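Long-range contact in PA14 domain-containing protein (Clostridium clariflavum, PDB 6QDI), which probably senses plant-biomass polysaccharides outside the cell as a membrane-bound anti-sigma factor, through tandem calcium-binding PA14 domains: residues L226-I234 / T247-V258. Numbering follows the deposited sequence. Where two conformers were deposited one is given.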
loop_
_atom_site.group_PDB
_atom_site.type_symbol
_atom_site.label_atom_id
_atom_site.label_comp_id
_atom_site.label_asym_id
_atom_site.label_seq_id
_atom_site.Cartn_x
_atom_site.Cartn_y
_atom_site.Cartn_z
ATOM N N LEU A 226 0.771 21.757 6.204
ATOM C CA LEU A 226 -0.674 21.665 6.123
ATOM C C LEU A 226 -1.338 22.991 6.434
ATOM O O LEU A 226 -1.166 23.554 7.531
ATOM C CB LEU A 226 -1.224 20.638 7.120
ATOM C CG LEU A 226 -2.732 20.429 7.079
ATOM C CD1 LEU A 226 -3.174 19.717 5.802
ATOM C CD2 LEU A 226 -3.183 19.612 8.281
ATOM N N TRP A 227 -2.123 23.460 5.468
ATOM C CA TRP A 227 -2.958 24.663 5.581
ATOM C C TRP A 227 -4.412 24.220 5.710
ATOM O O TRP A 227 -4.913 23.440 4.897
ATOM C CB TRP A 227 -2.825 25.519 4.322
ATOM C CG TRP A 227 -1.475 26.074 4.103
ATOM C CD1 TRP A 227 -0.370 25.450 3.590
ATOM C CD2 TRP A 227 -1.043 27.420 4.421
ATOM N NE1 TRP A 227 0.689 26.328 3.531
ATOM C CE2 TRP A 227 0.310 27.540 4.027
ATOM C CE3 TRP A 227 -1.682 28.542 4.953
ATOM C CZ2 TRP A 227 1.039 28.722 4.194
ATOM C CZ3 TRP A 227 -0.972 29.722 5.099
ATOM C CH2 TRP A 227 0.378 29.802 4.713
ATOM N N ILE A 228 -5.088 24.728 6.732
ATOM C CA ILE A 228 -6.494 24.437 7.017
ATOM C C ILE A 228 -7.172 25.802 7.104
ATOM O O ILE A 228 -6.808 26.633 7.963
ATOM C CB ILE A 228 -6.612 23.663 8.371
ATOM C CG1 ILE A 228 -6.046 22.257 8.249
ATOM C CG2 ILE A 228 -8.003 23.701 8.894
ATOM C CD1 ILE A 228 -6.769 21.325 7.326
ATOM N N ASP A 229 -8.125 26.044 6.211
ATOM C CA ASP A 229 -8.785 27.350 6.151
ATOM C C ASP A 229 -7.793 28.494 6.110
ATOM O O ASP A 229 -7.942 29.535 6.746
ATOM C CB ASP A 229 -9.838 27.503 7.237
ATOM C CG ASP A 229 -11.049 26.623 7.008
ATOM O OD1 ASP A 229 -11.366 26.319 5.830
ATOM O OD2 ASP A 229 -11.716 26.256 8.015
ATOM N N ARG A 230 -6.735 28.314 5.305
ATOM C CA ARG A 230 -5.701 29.328 5.036
ATOM C C ARG A 230 -4.911 29.725 6.275
ATOM O O ARG A 230 -4.298 30.787 6.289
ATOM C CB ARG A 230 -6.265 30.528 4.288
ATOM C CG ARG A 230 -6.959 30.084 3.040
ATOM C CD ARG A 230 -7.358 31.257 2.172
ATOM N NE ARG A 230 -8.168 30.785 1.082
ATOM C CZ ARG A 230 -8.888 31.601 0.325
ATOM N NH1 ARG A 230 -8.738 32.938 0.380
ATOM N NH2 ARG A 230 -9.737 31.073 -0.520
ATOM N N GLN A 231 -4.846 28.814 7.245
ATOM C CA GLN A 231 -3.940 28.934 8.398
ATOM C C GLN A 231 -2.935 27.807 8.329
ATOM O O GLN A 231 -3.312 26.636 8.086
ATOM C CB GLN A 231 -4.740 28.813 9.693
ATOM C CG GLN A 231 -5.775 29.908 9.882
ATOM C CD GLN A 231 -5.164 31.278 10.077
ATOM O OE1 GLN A 231 -4.086 31.435 10.656
ATOM N NE2 GLN A 231 -5.857 32.291 9.586
ATOM N N LEU A 232 -1.657 28.138 8.503
ATOM C CA LEU A 232 -0.609 27.140 8.419
ATOM C C LEU A 232 -0.506 26.447 9.777
ATOM O O LEU A 232 0.016 26.992 10.750
ATOM C CB LEU A 232 0.685 27.811 8.040
ATOM C CG LEU A 232 1.919 26.912 7.963
ATOM C CD1 LEU A 232 1.761 25.808 6.939
ATOM C CD2 LEU A 232 3.102 27.804 7.628
ATOM N N LEU A 233 -1.091 25.260 9.877
ATOM C CA LEU A 233 -1.201 24.564 11.144
ATOM C C LEU A 233 -0.068 23.596 11.400
ATOM O O LEU A 233 0.212 23.293 12.549
ATOM C CB LEU A 233 -2.532 23.850 11.328
ATOM C CG LEU A 233 -3.755 24.747 11.257
ATOM C CD1 LEU A 233 -4.993 23.922 11.608
ATOM C CD2 LEU A 233 -3.648 26.004 12.147
ATOM N N ILE A 234 0.563 23.099 10.342
ATOM C CA ILE A 234 1.736 22.227 10.435
ATOM C C ILE A 234 2.744 22.763 9.463
ATOM O O ILE A 234 2.466 22.827 8.263
ATOM C CB ILE A 234 1.401 20.747 10.110
ATOM C CG1 ILE A 234 0.412 20.161 11.101
ATOM C CG2 ILE A 234 2.709 19.950 10.033
ATOM C CD1 ILE A 234 -0.124 18.793 10.780
ATOM N N THR A 247 -2.430 18.723 14.297
ATOM C CA THR A 247 -3.073 19.984 14.656
ATOM C C THR A 247 -3.516 19.937 16.120
ATOM O O THR A 247 -3.608 18.874 16.723
ATOM C CB THR A 247 -4.282 20.291 13.748
ATOM O OG1 THR A 247 -5.326 19.342 13.963
ATOM C CG2 THR A 247 -3.880 20.274 12.279
ATOM N N GLU A 248 -3.890 21.096 16.634
ATOM C CA GLU A 248 -4.726 21.158 17.815
ATOM C C GLU A 248 -6.121 20.636 17.462
ATOM O O GLU A 248 -6.472 20.479 16.295
ATOM C CB GLU A 248 -4.818 22.601 18.326
ATOM C CG GLU A 248 -3.479 23.186 18.692
ATOM C CD GLU A 248 -2.818 22.362 19.745
ATOM O OE1 GLU A 248 -3.408 22.215 20.837
ATOM O OE2 GLU A 248 -1.718 21.836 19.486
ATOM N N ALA A 249 -6.931 20.353 18.472
ATOM C CA ALA A 249 -8.337 20.028 18.245
ATOM C C ALA A 249 -9.084 21.224 17.680
ATOM O O ALA A 249 -8.843 22.388 18.100
ATOM C CB ALA A 249 -8.994 19.563 19.522
ATOM N N ILE A 250 -9.980 20.960 16.734
ATOM C CA ILE A 250 -10.745 21.985 16.071
ATOM C C ILE A 250 -12.207 21.541 16.117
ATOM O O ILE A 250 -12.532 20.410 15.741
ATOM C CB ILE A 250 -10.299 22.159 14.606
ATOM C CG1 ILE A 250 -8.791 22.458 14.511
ATOM C CG2 ILE A 250 -11.139 23.262 13.968
ATOM C CD1 ILE A 250 -8.233 22.353 13.111
ATOM N N SER A 251 -13.056 22.438 16.612
ATOM C CA SER A 251 -14.500 22.193 16.647
ATOM C C SER A 251 -15.113 22.446 15.276
ATOM O O SER A 251 -14.962 23.548 14.723
ATOM C CB SER A 251 -15.171 23.078 17.684
ATOM O OG SER A 251 -16.566 22.911 17.673
ATOM N N LEU A 252 -15.779 21.433 14.736
ATOM C CA LEU A 252 -16.302 21.494 13.370
ATOM C C LEU A 252 -17.746 21.013 13.381
ATOM O O LEU A 252 -18.211 20.318 14.302
ATOM C CB LEU A 252 -15.443 20.628 12.444
ATOM C CG LEU A 252 -13.986 21.067 12.291
ATOM C CD1 LEU A 252 -13.185 20.001 11.550
ATOM C CD2 LEU A 252 -13.875 22.425 11.619
ATOM N N LYS A 253 -18.463 21.405 12.342
ATOM C CA LYS A 253 -19.869 21.047 12.176
ATOM C C LYS A 253 -20.091 20.152 10.992
ATOM O O LYS A 253 -19.429 20.302 9.959
ATOM C CB LYS A 253 -20.738 22.294 12.018
ATOM C CG LYS A 253 -20.601 23.249 13.185
ATOM C CD LYS A 253 -21.035 22.612 14.490
ATOM C CE LYS A 253 -21.048 23.639 15.602
ATOM N NZ LYS A 253 -21.113 22.992 16.939
ATOM N N ALA A 254 -21.054 19.271 11.109
ATOM C CA ALA A 254 -21.459 18.457 9.986
ATOM C C ALA A 254 -21.741 19.348 8.773
ATOM O O ALA A 254 -22.474 20.329 8.873
ATOM C CB ALA A 254 -22.658 17.612 10.325
ATOM N N GLY A 255 -21.184 18.966 7.627
ATOM C CA GLY A 255 -21.368 19.746 6.389
ATOM C C GLY A 255 -20.412 20.883 6.210
ATOM O O GLY A 255 -20.359 21.470 5.145
ATOM N N GLN A 256 -19.612 21.220 7.222
ATOM C CA GLN A 256 -18.665 22.280 7.097
ATOM C C GLN A 256 -17.603 21.906 6.063
ATOM O O GLN A 256 -17.157 20.771 6.024
ATOM C CB GLN A 256 -18.014 22.552 8.469
ATOM C CG GLN A 256 -16.977 23.639 8.486
ATOM C CD GLN A 256 -16.537 24.032 9.851
ATOM O OE1 GLN A 256 -17.108 23.583 10.866
ATOM N NE2 GLN A 256 -15.552 24.912 9.900
ATOM N N ARG A 257 -17.198 22.862 5.236
ATOM C CA ARG A 257 -16.164 22.667 4.238
ATOM C C ARG A 257 -14.920 23.347 4.751
ATOM O O ARG A 257 -14.873 24.560 4.949
ATOM C CB ARG A 257 -16.596 23.195 2.869
ATOM C CG ARG A 257 -17.462 22.220 2.120
ATOM C CD ARG A 257 -18.182 22.842 0.942
ATOM N NE ARG A 257 -17.339 23.703 0.107
ATOM C CZ ARG A 257 -16.600 23.346 -0.947
ATOM N NH1 ARG A 257 -15.889 24.262 -1.575
ATOM N NH2 ARG A 257 -16.487 22.081 -1.344
ATOM N N VAL A 258 -13.884 22.542 4.988
ATOM C CA VAL A 258 -12.596 22.997 5.479
ATOM C C VAL A 258 -11.651 23.041 4.298
ATOM O O VAL A 258 -11.389 22.019 3.660
ATOM C CB VAL A 258 -12.076 22.034 6.596
ATOM C CG1 VAL A 258 -10.700 22.430 7.034
ATOM C CG2 VAL A 258 -13.077 21.930 7.732
HETATM O O HOH W 1 -14.343 25.849 7.417
#
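I228 meets V258 through their branch methyls, CG2 of I228 lying 3.5 Å from CG1 of V258. Both beta-branched side chains suit extended strands, and each turns this methyl anti to its own backbone N (chi1 176° for V258). Farther along, L233 and I250 reach toward each other tip to tip, their CD1 atoms 3.9 Å apart, while CG2 of T247 packs at the same distance from CD1 of L233. T247 serves two environments: its methyl joins these aliphatic chains and the CD2 of L226, whereas OG1 bonds to the carbonyl O of E248, 2.8 Å away, and to the backbone N of F216, so its buried hydroxyl is satisfied.

At the D229 end the contact turns polar, and a water links the two segments. It donates to OD2 of D229 at 2.7 Å and to the carbonyl O of R257, and accepts from NE2 of Q256 at 2.9 Å. An amide suits Q256 because its other end, OE1, receives the backbone N of K253 (3.0 Å, N-H...O angle 157°), tying the side chain across the type II turn 253-256. D229 is the second residue of the type I' turn from I228 to Q231, where aspartate tolerates the positive phi (50°) better than most residues, and its OD1 takes the backbone N of E259.

A classic beta bulge sets L233 and I234 both opposite L226 in this hairpin. Strand 223-228 pairs with strand 257-266 in one sheet of the second PA14 domain, while strand 242-252 belongs to the facing sheet, paired with strand 212-220; I228 and V258 are thus neighbours within one sheet, whereas L226 and L233 against T247, and L233 against I250, bridge the two layers of the beta sandwich near its edge.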